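Acyl-coenzyme A oxidase 1 (PDB 5Y9D) oxidises 2,3-saturated acyl-CoAs to (2E)-enoyl-CoAs with FAD and molecular oxygen, releasing hydrogen peroxide in peroxisomal fatty acid beta-oxidation. Local coordinates at residues 38-43 with 637-642; 71-76 with 92-97; 218-223 with 232-237; 371-376 with 575-580; 502-507 with 614-619. All blocks are in the same frame, centred on the assembly; numbering follows the deposited sequence.

Contact 1: residues 38-43 with 637-642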
# COMPACT_ATOMS: atom_id res chain seq x y z
N GLY A 38 0.97 27.40 -19.57
CA GLY A 38 0.62 28.12 -20.80
C GLY A 38 0.09 27.21 -21.91
O GLY A 38 -0.59 27.69 -22.80
N LYS A 39 0.39 25.91 -21.86
CA LYS A 39 -0.13 24.97 -22.87
C LYS A 39 -1.63 24.71 -22.76
O LYS A 39 -2.26 24.26 -23.70
CB LYS A 39 0.57 23.62 -22.79
CG LYS A 39 2.08 23.60 -22.91
CD LYS A 39 2.64 22.22 -22.56
CE LYS A 39 4.13 22.12 -22.89
NZ LYS A 39 4.69 20.75 -22.74
N THR A 40 -2.23 24.99 -21.61
CA THR A 40 -3.63 24.69 -21.41
C THR A 40 -4.49 25.35 -22.49
O THR A 40 -4.37 26.54 -22.72
CB THR A 40 -4.06 25.09 -19.99
OG1 THR A 40 -3.29 24.34 -19.06
CG2 THR A 40 -5.55 24.80 -19.72
N GLN A 41 -5.36 24.56 -23.13
CA GLN A 41 -6.14 24.98 -24.30
C GLN A 41 -7.52 25.49 -23.94
O GLN A 41 -8.19 26.07 -24.79
CB GLN A 41 -6.32 23.79 -25.25
CG GLN A 41 -5.83 24.03 -26.68
CD GLN A 41 -4.36 23.67 -26.83
OE1 GLN A 41 -3.54 24.02 -25.98
NE2 GLN A 41 -4.03 22.95 -27.91
N PHE A 42 -7.94 25.24 -22.70
CA PHE A 42 -9.30 25.50 -22.22
C PHE A 42 -9.31 26.37 -20.94
O PHE A 42 -8.29 26.59 -20.31
CB PHE A 42 -10.02 24.15 -21.97
CG PHE A 42 -9.28 23.21 -21.04
CD1 PHE A 42 -9.37 23.35 -19.66
CD2 PHE A 42 -8.48 22.21 -21.53
CE1 PHE A 42 -8.66 22.52 -18.81
CE2 PHE A 42 -7.79 21.36 -20.69
CZ PHE A 42 -7.87 21.53 -19.33
N THR A 43 -10.46 26.90 -20.57
CA THR A 43 -10.63 27.59 -19.31
C THR A 43 -10.79 26.58 -18.16
O THR A 43 -11.77 25.82 -18.12
CB THR A 43 -11.87 28.48 -19.35
OG1 THR A 43 -11.71 29.45 -20.40
CG2 THR A 43 -12.10 29.19 -17.99
N ARG A 637 -1.10 14.14 -21.77
CA ARG A 637 0.08 14.74 -21.19
C ARG A 637 0.22 16.21 -21.55
O ARG A 637 0.65 17.00 -20.70
CB ARG A 637 1.36 13.95 -21.53
CG ARG A 637 2.67 14.57 -21.02
CD ARG A 637 3.27 15.43 -22.13
NE ARG A 637 4.46 16.21 -21.83
CZ ARG A 637 4.49 17.35 -21.14
NH1 ARG A 637 5.66 17.99 -21.01
NH2 ARG A 637 3.39 17.85 -20.57
N ASP A 638 -0.15 16.61 -22.76
CA ASP A 638 0.01 18.01 -23.15
C ASP A 638 -0.77 18.94 -22.22
O ASP A 638 -0.36 20.08 -22.03
CB ASP A 638 -0.37 18.25 -24.63
CG ASP A 638 -0.00 19.69 -25.12
OD1 ASP A 638 1.18 20.09 -25.04
OD2 ASP A 638 -0.90 20.42 -25.59
N GLN A 639 -1.88 18.46 -21.66
CA GLN A 639 -2.80 19.26 -20.85
C GLN A 639 -2.84 18.90 -19.34
O GLN A 639 -3.77 19.31 -18.65
CB GLN A 639 -4.24 19.14 -21.39
CG GLN A 639 -4.49 19.59 -22.83
CD GLN A 639 -4.40 21.10 -23.00
OE1 GLN A 639 -5.29 21.86 -22.57
NE2 GLN A 639 -3.33 21.55 -23.66
N VAL A 640 -1.86 18.15 -18.82
CA VAL A 640 -1.97 17.64 -17.46
C VAL A 640 -2.20 18.71 -16.42
O VAL A 640 -2.94 18.46 -15.43
CB VAL A 640 -0.76 16.86 -16.96
CG1 VAL A 640 -0.90 15.41 -17.34
CG2 VAL A 640 0.57 17.46 -17.43
N ILE A 641 -1.53 19.84 -16.60
CA ILE A 641 -1.63 20.96 -15.70
C ILE A 641 -3.04 21.52 -15.69
O ILE A 641 -3.53 21.91 -14.65
CB ILE A 641 -0.59 22.04 -16.00
CG1 ILE A 641 0.81 21.46 -15.83
CG2 ILE A 641 -0.73 23.20 -15.05
CD1 ILE A 641 1.02 20.76 -14.52
N GLY A 642 -3.68 21.59 -16.84
CA GLY A 642 -5.05 22.02 -16.88
C GLY A 642 -6.03 21.13 -16.15
O GLY A 642 -6.81 21.61 -15.38
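The side-chain amide of Gln-639 reads the backbone of the opposing loop at two points, and its shorter bond is to Gln-41: the backbone N of Gln-41 gives its hydrogen to OE1 of Gln-639 over 2.8 Å, nearly straight (161°), in the carbonyl plane and on a lone pair. The other end of the amide, NE2 of Gln-639, donates to O of Lys-39 at 2.9 Å, although here the nitrogen stands well above the carbonyl plane; a weak bond to OD2 of Asp-638 also holds NE2. A bend at chi2 of Gln-639 (-70°) turns its amide toward the backbone of residues 39-41. Beside it, CZ at the edge of the Phe-42 ring lies 3.7 Å from C of Gly-642, while CG2 of Thr-40 covers one ring face. The extended Lys-39 chain runs past Asp-638, its CD 3.6 Å from OD1, and ends with NZ over one face of the Arg-637 guanidinium. The salt bridges of Arg-637 to Asp-353 and Glu-36 probably offset that like-charge approach. Gln-639 is also the N-cap residue of helix 640-646; its amide bonds main-chain atoms of the loop between helices 28-38 and 44-52, so the tie depends little on the loop's side chains.

Contact 2: residues 71-76 with 92-97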
# COMPACT_ATOMS: atom_id res chain seq x y z
N ASP A 71 -9.54 28.71 8.87
CA ASP A 71 -9.76 28.44 10.28
C ASP A 71 -8.49 27.91 10.92
O ASP A 71 -8.07 26.79 10.63
CB ASP A 71 -10.90 27.43 10.46
CG ASP A 71 -11.43 27.36 11.90
OD1 ASP A 71 -10.68 27.76 12.83
OD2 ASP A 71 -12.61 26.93 12.08
N PRO A 72 -7.86 28.72 11.80
CA PRO A 72 -6.58 28.32 12.35
C PRO A 72 -6.60 27.09 13.25
O PRO A 72 -5.56 26.46 13.39
CB PRO A 72 -6.13 29.57 13.13
CG PRO A 72 -7.36 30.36 13.38
CD PRO A 72 -8.24 30.08 12.21
N VAL A 73 -7.74 26.75 13.85
CA VAL A 73 -7.82 25.50 14.59
C VAL A 73 -7.59 24.33 13.65
O VAL A 73 -6.97 23.36 14.06
CB VAL A 73 -9.16 25.28 15.36
CG1 VAL A 73 -9.09 24.00 16.21
CG2 VAL A 73 -9.50 26.45 16.27
N LEU A 74 -8.02 24.47 12.39
CA LEU A 74 -7.99 23.36 11.40
C LEU A 74 -6.71 23.23 10.58
O LEU A 74 -6.67 22.49 9.60
CB LEU A 74 -9.13 23.54 10.40
CG LEU A 74 -10.56 23.56 10.94
CD1 LEU A 74 -11.58 23.30 9.84
CD2 LEU A 74 -10.72 22.53 12.05
N SER A 75 -5.67 23.97 10.94
CA SER A 75 -4.51 24.09 10.06
C SER A 75 -3.71 22.79 10.14
O SER A 75 -3.50 22.26 11.22
CB SER A 75 -3.64 25.27 10.49
OG SER A 75 -2.32 25.09 10.04
N VAL A 76 -3.25 22.30 9.00
CA VAL A 76 -2.57 21.00 8.95
C VAL A 76 -1.05 21.08 8.74
O VAL A 76 -0.37 20.06 8.70
CB VAL A 76 -3.27 20.07 7.93
CG1 VAL A 76 -4.71 19.86 8.38
CG2 VAL A 76 -3.26 20.64 6.51
N MET A 92 -9.71 16.66 18.65
CA MET A 92 -10.82 17.10 19.49
C MET A 92 -11.11 18.57 19.34
O MET A 92 -12.25 18.94 19.20
CB MET A 92 -10.60 16.81 20.97
CG MET A 92 -11.48 15.70 21.47
SD MET A 92 -13.23 16.00 21.22
CE MET A 92 -13.65 14.78 20.00
N GLU A 93 -10.09 19.40 19.39
CA GLU A 93 -10.26 20.81 19.07
C GLU A 93 -10.91 21.00 17.67
O GLU A 93 -11.84 21.83 17.51
CB GLU A 93 -8.92 21.54 19.09
CG GLU A 93 -8.24 21.56 20.43
CD GLU A 93 -6.80 22.00 20.36
OE1 GLU A 93 -6.22 21.95 19.24
OE2 GLU A 93 -6.23 22.39 21.42
N ARG A 94 -10.42 20.27 16.67
CA ARG A 94 -10.96 20.43 15.30
C ARG A 94 -12.42 20.02 15.22
O ARG A 94 -13.22 20.72 14.64
CB ARG A 94 -10.09 19.72 14.27
CG ARG A 94 -8.71 20.38 14.18
CD ARG A 94 -7.74 19.60 13.35
NE ARG A 94 -6.37 20.05 13.56
CZ ARG A 94 -5.30 19.55 12.94
NH1 ARG A 94 -5.43 18.58 12.03
NH2 ARG A 94 -4.09 20.01 13.23
N VAL A 95 -12.77 18.92 15.85
CA VAL A 95 -14.17 18.53 15.95
C VAL A 95 -15.01 19.65 16.57
O VAL A 95 -16.07 19.98 16.05
CB VAL A 95 -14.35 17.22 16.79
CG1 VAL A 95 -15.83 16.94 17.06
CG2 VAL A 95 -13.73 16.06 16.07
N ALA A 96 -14.53 20.26 17.65
CA ALA A 96 -15.24 21.39 18.25
C ALA A 96 -15.50 22.53 17.29
O ALA A 96 -16.59 23.05 17.22
CB ALA A 96 -14.49 21.88 19.47
N ALA A 97 -14.49 22.89 16.50
CA ALA A 97 -14.55 24.03 15.58
C ALA A 97 -15.48 23.80 14.41
O ALA A 97 -16.01 24.78 13.86
CB ALA A 97 -13.16 24.36 15.06
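With CG anti to the carbonyl carbon (chi1 -66°) and an extended chain from CG to NE, Arg-94 leaves its helix along the loop and lies against Leu-74, the two side chains alongside one another and pointing opposite ways. CD2 of Leu-74 rests 3.6 Å from both CB and CG of Arg-94. Although the CB of Leu-74 points away from the helix, its chi1 of -59° swings the branch back so that CD2 also approaches the methyl of Ala-97. Further out, NE of Arg-94 makes a weak bond to O of Val-73 at 3.4 Å, bent to 129° at the hydrogen. The carbonyl O of Ser-75 lies over one face of the guanidinium, 3.1 Å from NH2 of Arg-94, but at too poor an angle to count as a hydrogen bond.

This is a connection between two successive helices in the N-terminal helical part of the oxidase: the chain leaves helix 55-70 at Asp-71, makes a short 3-10 turn over 72-74, and later returns as helix 84-98. An Asx turn starts the connection, OD1 of Asp-71 accepting from N of Val-73 at 3.3 Å. The guanidinium has its main ionic partners outside the two segments, Asp-79 at NH2 and Asp-121 at NH1. Val-73 faces the helix directly, its CG1 3.8 Å from CB of Glu-93 and its CB 4.1 Å from CB of Ala-97. Next along the helix surface, Glu-93 and Ala-96 pack on Thr-690 and Phe-694 of the second subunit.

Contact 3: residues 218-223 with 232-237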
# COMPACT_ATOMS: atom_id res chain seq x y z
N VAL A 218 -24.82 3.75 20.13
CA VAL A 218 -25.81 2.88 19.55
C VAL A 218 -25.16 1.54 19.47
O VAL A 218 -24.11 1.41 18.90
CB VAL A 218 -26.21 3.28 18.14
CG1 VAL A 218 -27.10 2.22 17.51
CG2 VAL A 218 -26.95 4.59 18.17
N CYS A 219 -25.78 0.54 20.04
CA CYS A 219 -25.10 -0.74 20.21
C CYS A 219 -25.92 -1.84 19.55
O CYS A 219 -27.12 -1.90 19.73
CB CYS A 219 -24.92 -0.98 21.70
SG CYS A 219 -24.73 -2.70 22.17
N PHE A 220 -25.28 -2.68 18.75
CA PHE A 220 -26.01 -3.73 18.04
C PHE A 220 -25.89 -5.04 18.83
O PHE A 220 -24.81 -5.39 19.25
CB PHE A 220 -25.51 -3.91 16.61
CG PHE A 220 -25.81 -2.75 15.71
CD1 PHE A 220 -25.10 -1.55 15.84
CD2 PHE A 220 -26.79 -2.85 14.74
CE1 PHE A 220 -25.37 -0.47 15.01
CE2 PHE A 220 -27.06 -1.77 13.91
CZ PHE A 220 -26.34 -0.58 14.03
N ALA A 221 -27.00 -5.75 19.01
CA ALA A 221 -27.03 -6.94 19.85
C ALA A 221 -28.19 -7.86 19.48
O ALA A 221 -29.18 -7.44 18.86
CB ALA A 221 -27.17 -6.53 21.31
N LYS A 222 -28.09 -9.11 19.90
CA LYS A 222 -29.15 -10.07 19.70
C LYS A 222 -30.25 -9.81 20.70
O LYS A 222 -30.03 -9.83 21.91
CB LYS A 222 -28.64 -11.50 19.81
CG LYS A 222 -27.73 -11.87 18.67
CD LYS A 222 -28.42 -11.59 17.34
CE LYS A 222 -27.67 -12.17 16.16
NZ LYS A 222 -27.37 -13.61 16.39
N LEU A 223 -31.43 -9.53 20.15
CA LEU A 223 -32.62 -9.25 20.93
C LEU A 223 -33.15 -10.57 21.47
O LEU A 223 -33.62 -11.42 20.69
CB LEU A 223 -33.64 -8.64 20.00
CG LEU A 223 -35.05 -8.48 20.51
CD1 LEU A 223 -34.99 -7.54 21.69
CD2 LEU A 223 -35.91 -7.94 19.37
N THR A 232 -30.44 -9.42 15.22
CA THR A 232 -29.68 -8.23 15.54
C THR A 232 -30.50 -6.95 15.45
O THR A 232 -31.05 -6.63 14.42
CB THR A 232 -28.47 -8.12 14.61
OG1 THR A 232 -27.67 -9.28 14.75
CG2 THR A 232 -27.65 -6.91 14.96
N ARG A 233 -30.48 -6.20 16.53
CA ARG A 233 -31.33 -5.06 16.75
C ARG A 233 -30.51 -3.88 17.28
O ARG A 233 -29.35 -4.02 17.57
CB ARG A 233 -32.45 -5.43 17.70
CG ARG A 233 -33.81 -5.66 17.07
CD ARG A 233 -33.78 -5.99 15.59
NE ARG A 233 -34.76 -7.00 15.26
CZ ARG A 233 -34.71 -7.78 14.19
NH1 ARG A 233 -33.72 -7.67 13.32
NH2 ARG A 233 -35.65 -8.69 13.99
N ASN A 234 -31.12 -2.70 17.34
CA ASN A 234 -30.46 -1.45 17.67
C ASN A 234 -30.83 -0.86 19.02
O ASN A 234 -31.97 -0.61 19.25
CB ASN A 234 -30.92 -0.43 16.64
CG ASN A 234 -29.91 -0.19 15.58
OD1 ASN A 234 -28.77 -0.57 15.73
ND2 ASN A 234 -30.31 0.45 14.50
N PHE A 235 -29.87 -0.57 19.89
CA PHE A 235 -30.24 0.06 21.17
C PHE A 235 -29.34 1.23 21.49
O PHE A 235 -28.16 1.18 21.21
CB PHE A 235 -30.19 -0.96 22.32
CG PHE A 235 -30.76 -2.31 21.96
CD1 PHE A 235 -30.06 -3.18 21.14
CD2 PHE A 235 -32.00 -2.70 22.44
CE1 PHE A 235 -30.61 -4.41 20.78
CE2 PHE A 235 -32.55 -3.94 22.12
CZ PHE A 235 -31.86 -4.81 21.29
N VAL A 236 -29.89 2.29 22.06
CA VAL A 236 -29.10 3.34 22.63
C VAL A 236 -28.72 2.98 24.06
O VAL A 236 -29.59 2.76 24.91
CB VAL A 236 -29.83 4.69 22.69
CG1 VAL A 236 -28.92 5.75 23.32
CG2 VAL A 236 -30.27 5.11 21.29
N VAL A 237 -27.41 2.99 24.34
CA VAL A 237 -26.90 2.68 25.66
C VAL A 237 -26.01 3.85 26.11
O VAL A 237 -25.04 4.17 25.43
CB VAL A 237 -26.10 1.35 25.67
CG1 VAL A 237 -25.75 0.91 27.09
CG2 VAL A 237 -26.84 0.24 24.92
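Two neighbouring strands of a beta hairpin meet here, 218-223 and 232-237, within the middle domain that acyl-CoA oxidases share with the acyl-CoA dehydrogenases. The pairing is antiparallel but strongly twisted, the short strand segments running 135° apart. Cys-219 with Phe-235 and Ala-221 with Arg-233 are the hydrogen-bonded pairs, each with two backbone bonds; the shortest, from N of Cys-219 to O of Phe-235, measures 2.7 Å. Between them Phe-220 faces Asn-234 in a non-hydrogen-bonded pair.

On the face bearing Cys-219, Ala-221 and Phe-235, a chi1 of -42° keeps CG of Phe-235 beside its own backbone N, and the ring turns its edge to the carbonyls of Cys-219 and Ala-221; CD1 of Phe-235 comes to 3.5 Å from O of Cys-219. CZ of the same ring reaches CD1 of Leu-223 at 4.2 Å, and Phe-193 adds an edge-to-face partner. Arg-233 shares this face, its CG 3.9 Å from CD2 of Leu-223. On the other face, CE of Lys-222 passes 3.2 Å from OG1 of Thr-232. Both polar ends continue elsewhere, NZ of Lys-222 to O of Lys-178 and OG1 of Thr-232 to O of Leu-177. The methyl CG2 of Thr-232 sits at the edge of the Phe-220 ring, whose side chain is about 6 Å from a bound FAD. Main-chain bonds therefore fix the strand register, while Phe-220 brings the hairpin near the flavin cofactor.

Contact 4: residues 371-376 with 575-580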
# COMPACT_ATOMS: atom_id res chain seq x y z
N MET A 371 -14.08 8.31 -11.21
CA MET A 371 -14.62 8.12 -9.87
C MET A 371 -15.68 9.15 -9.51
O MET A 371 -16.69 8.78 -8.93
CB MET A 371 -13.52 8.10 -8.85
CG MET A 371 -12.76 6.79 -8.87
SD MET A 371 -11.41 7.08 -7.76
CE MET A 371 -10.62 5.49 -7.71
N LYS A 372 -15.49 10.41 -9.90
CA LYS A 372 -16.47 11.48 -9.61
C LYS A 372 -17.82 11.26 -10.26
O LYS A 372 -18.85 11.54 -9.65
CB LYS A 372 -15.94 12.86 -10.02
CG LYS A 372 -16.83 14.04 -9.62
CD LYS A 372 -17.02 14.11 -8.11
CE LYS A 372 -18.09 15.11 -7.73
NZ LYS A 372 -17.61 16.50 -7.83
N MET A 373 -17.81 10.79 -11.50
CA MET A 373 -19.05 10.36 -12.17
C MET A 373 -19.80 9.30 -11.31
O MET A 373 -20.98 9.48 -10.98
CB MET A 373 -18.77 9.81 -13.58
CG MET A 373 -17.72 10.59 -14.39
SD MET A 373 -18.15 12.33 -14.58
CE MET A 373 -16.58 13.10 -14.18
N GLY A 374 -19.11 8.25 -10.90
CA GLY A 374 -19.65 7.30 -9.93
C GLY A 374 -20.16 7.92 -8.63
O GLY A 374 -21.33 7.78 -8.27
N ALA A 375 -19.29 8.61 -7.91
CA ALA A 375 -19.69 9.30 -6.67
C ALA A 375 -21.00 10.11 -6.82
O ALA A 375 -21.87 10.03 -5.98
CB ALA A 375 -18.56 10.19 -6.20
N ASP A 376 -21.16 10.86 -7.91
CA ASP A 376 -22.38 11.67 -8.09
C ASP A 376 -23.65 10.86 -8.30
O ASP A 376 -24.64 11.15 -7.66
CB ASP A 376 -22.22 12.70 -9.23
CG ASP A 376 -21.16 13.76 -8.93
OD1 ASP A 376 -20.94 14.05 -7.73
OD2 ASP A 376 -20.55 14.29 -9.88
N SER A 575 -19.10 3.68 -18.41
CA SER A 575 -20.38 4.16 -18.96
C SER A 575 -20.82 5.47 -18.37
O SER A 575 -21.35 6.30 -19.09
CB SER A 575 -21.50 3.15 -18.75
OG SER A 575 -21.51 2.20 -19.78
N SER A 576 -20.65 5.64 -17.06
CA SER A 576 -21.08 6.87 -16.41
C SER A 576 -20.24 8.08 -16.85
O SER A 576 -20.76 9.17 -16.96
CB SER A 576 -21.04 6.75 -14.89
OG SER A 576 -21.79 5.62 -14.47
N PHE A 577 -18.97 7.86 -17.11
CA PHE A 577 -18.09 8.93 -17.58
C PHE A 577 -18.54 9.42 -18.94
O PHE A 577 -18.65 10.62 -19.16
CB PHE A 577 -16.64 8.45 -17.66
CG PHE A 577 -15.62 9.54 -17.65
CD1 PHE A 577 -15.97 10.90 -17.67
CD2 PHE A 577 -14.28 9.22 -17.65
CE1 PHE A 577 -15.00 11.88 -17.67
CE2 PHE A 577 -13.31 10.20 -17.66
CZ PHE A 577 -13.67 11.53 -17.65
N TYR A 578 -18.81 8.49 -19.86
CA TYR A 578 -19.31 8.88 -21.21
C TYR A 578 -20.67 9.58 -21.18
O TYR A 578 -20.91 10.48 -21.95
CB TYR A 578 -19.43 7.65 -22.11
CG TYR A 578 -18.11 7.19 -22.64
CD1 TYR A 578 -17.32 8.05 -23.36
CD2 TYR A 578 -17.67 5.89 -22.45
CE1 TYR A 578 -16.10 7.64 -23.86
CE2 TYR A 578 -16.45 5.47 -22.97
CZ TYR A 578 -15.68 6.36 -23.68
OH TYR A 578 -14.47 5.99 -24.20
N ALA A 579 -21.54 9.14 -20.29
CA ALA A 579 -22.86 9.73 -20.16
C ALA A 579 -22.76 11.19 -19.74
O ALA A 579 -23.59 11.99 -20.14
CB ALA A 579 -23.69 8.94 -19.16
N ARG A 580 -21.75 11.53 -18.92
CA ARG A 580 -21.52 12.93 -18.53
C ARG A 580 -20.77 13.76 -19.61
O ARG A 580 -21.00 14.96 -19.74
CB ARG A 580 -20.72 13.02 -17.21
CG ARG A 580 -21.45 12.58 -15.95
CD ARG A 580 -22.26 13.67 -15.29
NE ARG A 580 -21.43 14.65 -14.55
CZ ARG A 580 -20.93 14.49 -13.32
NH1 ARG A 580 -21.12 13.36 -12.65
NH2 ARG A 580 -20.25 15.47 -12.75
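The guanidinium of Arg-580 carries the sulfur of Met-373 over the centre of one face, 3.6 Å above its plane, and receives OD2 of Asp-376 at its edge. The two residues form a salt bridge, end-on through two nitrogens, yet both hydrogen bonds go to one oxygen: NH1 of Arg-580 meets the anti lone pair of OD2 of Asp-376 at 3.0 Å, and NH2 of Arg-580 lies 3.1 Å from that atom, nearly along its C-O axis. Neither bond is straight (141° and 136°), as expected when two donors converge on a single acceptor. NH2 has a second partner in the carbonyl of Phe-50, from helix 44-52.

Two long helices, 355-391 and 558-581, cross here almost perpendicularly, with an angle of 89° and a closest axis approach of 8.4 Å between the short segments. The crossing joins the C-alpha1 region to the C-terminal helical region of the oxidase. Met-373 fills its centre, bent at chi2 and chi3 so that the chain curls between Phe-577 and Arg-580. Its CG stands 3.7 Å from CD1 of Phe-577, and its sulfur makes an oblique Met-aromatic contact with that ring. Farther back, CB of Met-373 meets CB of Ser-576 at 4.0 Å, and OG of Ser-576 is bonded to O of His-572 and to Glu-377. Phe-50 and Leu-51 pack on Met-373 from helix 44-52.

Contact 5: residues 502-507 with 614-619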
# COMPACT_ATOMS: atom_id res chain seq x y z
N SER A 502 -25.02 -9.29 -27.34
CA SER A 502 -23.99 -8.34 -27.69
C SER A 502 -24.16 -7.90 -29.15
O SER A 502 -24.57 -8.67 -30.03
CB SER A 502 -22.56 -8.83 -27.39
OG SER A 502 -21.99 -9.62 -28.41
N LYS A 503 -23.87 -6.63 -29.38
CA LYS A 503 -23.95 -6.09 -30.71
C LYS A 503 -22.64 -6.37 -31.44
O LYS A 503 -22.53 -6.02 -32.62
CB LYS A 503 -24.26 -4.60 -30.65
CG LYS A 503 -25.62 -4.30 -30.03
CD LYS A 503 -26.01 -2.85 -30.23
CE LYS A 503 -27.50 -2.64 -29.99
NZ LYS A 503 -27.96 -1.34 -30.56
N ILE A 504 -21.66 -7.01 -30.79
CA ILE A 504 -20.38 -7.31 -31.45
C ILE A 504 -20.14 -8.81 -31.65
O ILE A 504 -20.47 -9.62 -30.80
CB ILE A 504 -19.17 -6.61 -30.74
CG1 ILE A 504 -18.40 -7.53 -29.78
CG2 ILE A 504 -19.58 -5.32 -30.04
CD1 ILE A 504 -17.12 -8.12 -30.35
N SER A 505 -19.59 -9.17 -32.81
CA SER A 505 -19.08 -10.53 -33.06
C SER A 505 -17.81 -10.45 -33.89
O SER A 505 -17.76 -9.72 -34.88
CB SER A 505 -20.12 -11.42 -33.77
OG SER A 505 -20.57 -10.84 -34.98
N GLN A 506 -16.80 -11.20 -33.46
CA GLN A 506 -15.47 -11.21 -34.08
C GLN A 506 -15.19 -12.56 -34.74
O GLN A 506 -15.13 -13.59 -34.06
CB GLN A 506 -14.40 -10.96 -32.99
CG GLN A 506 -13.80 -9.56 -32.96
CD GLN A 506 -12.86 -9.30 -34.11
OE1 GLN A 506 -12.78 -8.19 -34.61
NE2 GLN A 506 -12.16 -10.34 -34.56
N ASN A 507 -14.99 -12.59 -36.06
CA ASN A 507 -14.60 -13.84 -36.71
C ASN A 507 -13.08 -14.07 -36.72
O ASN A 507 -12.57 -14.90 -37.48
CB ASN A 507 -15.17 -13.91 -38.14
CG ASN A 507 -15.54 -15.33 -38.56
OD1 ASN A 507 -14.84 -16.30 -38.23
ND2 ASN A 507 -16.65 -15.47 -39.29
N GLU A 614 -13.21 -14.32 -23.97
CA GLU A 614 -14.59 -14.17 -24.41
C GLU A 614 -14.77 -13.92 -25.91
O GLU A 614 -15.89 -13.64 -26.35
CB GLU A 614 -15.24 -13.01 -23.63
CG GLU A 614 -15.42 -13.30 -22.14
CD GLU A 614 -16.29 -14.53 -21.93
OE1 GLU A 614 -17.43 -14.52 -22.44
OE2 GLU A 614 -15.81 -15.49 -21.30
N ASN A 615 -13.68 -14.02 -26.68
CA ASN A 615 -13.74 -13.75 -28.12
C ASN A 615 -14.38 -12.38 -28.43
O ASN A 615 -15.36 -12.28 -29.18
CB ASN A 615 -14.49 -14.88 -28.85
CG ASN A 615 -14.37 -14.79 -30.36
OD1 ASN A 615 -15.36 -14.60 -31.08
ND2 ASN A 615 -13.15 -14.92 -30.84
N ILE A 616 -13.85 -11.33 -27.81
CA ILE A 616 -14.29 -9.94 -28.05
C ILE A 616 -13.24 -9.21 -28.90
O ILE A 616 -13.57 -8.45 -29.81
CB ILE A 616 -14.50 -9.20 -26.71
CG1 ILE A 616 -15.77 -9.75 -26.00
CG2 ILE A 616 -14.59 -7.69 -26.91
CD1 ILE A 616 -15.72 -9.71 -24.48
N LEU A 617 -11.98 -9.46 -28.55
CA LEU A 617 -10.82 -8.95 -29.26
C LEU A 617 -10.01 -10.13 -29.75
O LEU A 617 -10.11 -11.22 -29.21
CB LEU A 617 -9.95 -8.16 -28.29
CG LEU A 617 -10.62 -6.95 -27.63
CD1 LEU A 617 -9.69 -6.37 -26.57
CD2 LEU A 617 -11.01 -5.90 -28.67
N THR A 618 -9.19 -9.90 -30.76
CA THR A 618 -8.20 -10.89 -31.19
C THR A 618 -6.85 -10.53 -30.59
O THR A 618 -6.63 -9.38 -30.23
CB THR A 618 -8.05 -10.90 -32.72
OG1 THR A 618 -7.35 -9.73 -33.15
CG2 THR A 618 -9.40 -10.91 -33.38
N PRO A 619 -5.93 -11.51 -30.50
CA PRO A 619 -4.53 -11.21 -30.17
C PRO A 619 -3.96 -9.99 -30.90
O PRO A 619 -3.40 -9.11 -30.27
CB PRO A 619 -3.81 -12.49 -30.58
CG PRO A 619 -4.81 -13.57 -30.26
CD PRO A 619 -6.18 -12.97 -30.51
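Gln-506 and Ile-616 mark the nearest approach of two irregular backbones, their CA atoms 6.3 Å apart, with residues 504-506 in an extended conformation. The carbonyl O of Ile-616 is the point on which the side chains converge: CG of Gln-506 lies 3.3 Å from it, and CD1 of Ile-504 reaches the same O of Ile-616 at 3.6 Å. Both CB atoms point toward the opposing loop, while the intervening Ser-505 turns away from it. CD1 of Ile-504 continues to CG2 of Ile-616 at 4.3 Å, an apolar touch.

The loop 614-619 is a helix-to-helix connection, closing helix 608-613 and opening helix 619-637. Its first half is a Schellman motif, in which Asn-615 takes the positive-phi position, N of Ile-616 returns to O of Phe-611 and N of Asn-615 to O of Leu-612. Its second half ends at Thr-618, the N-cap of the following helix; the backbone N of Thr-618 is in turn held by the carboxylate of Asp-621, an exchange consistent with a capping box. Thr-618 places OG1 between its backbone N and carbonyl carbon (chi1 73°), where it caps a backbone N of the helix; CG2 is thereby left to meet the amide end of Gln-506, the two side chains crossing at about a right angle. On its other flank the 502-507 loop leans on helix 519-544: N of Lys-503 is bonded to Glu-524, and Ile-504 packs on the same residue.

Overall arrangement
The five contacts illustrate how chemistry follows depth and secondary structure. Contacts 3 and 4 are buried: the first relies on main-chain pairing in the beta domain, the second on a sulfur and an ion pair at a helix crossing. Contacts 1, 2 and 5 are partly buried and involve loops, using a side-chain amide, an arginine with outside acids, and mainly van der Waals touches respectively. Helix 44-52 follows the loop of contact 1 and packs on contact 4; helix 619-637 starts at contact 5 and ends at contact 1. The segments of contacts 4 and 5 alternate along the chain. Contact 1 encloses the other four in sequence, and contact 3 lies across the chain's centre from it.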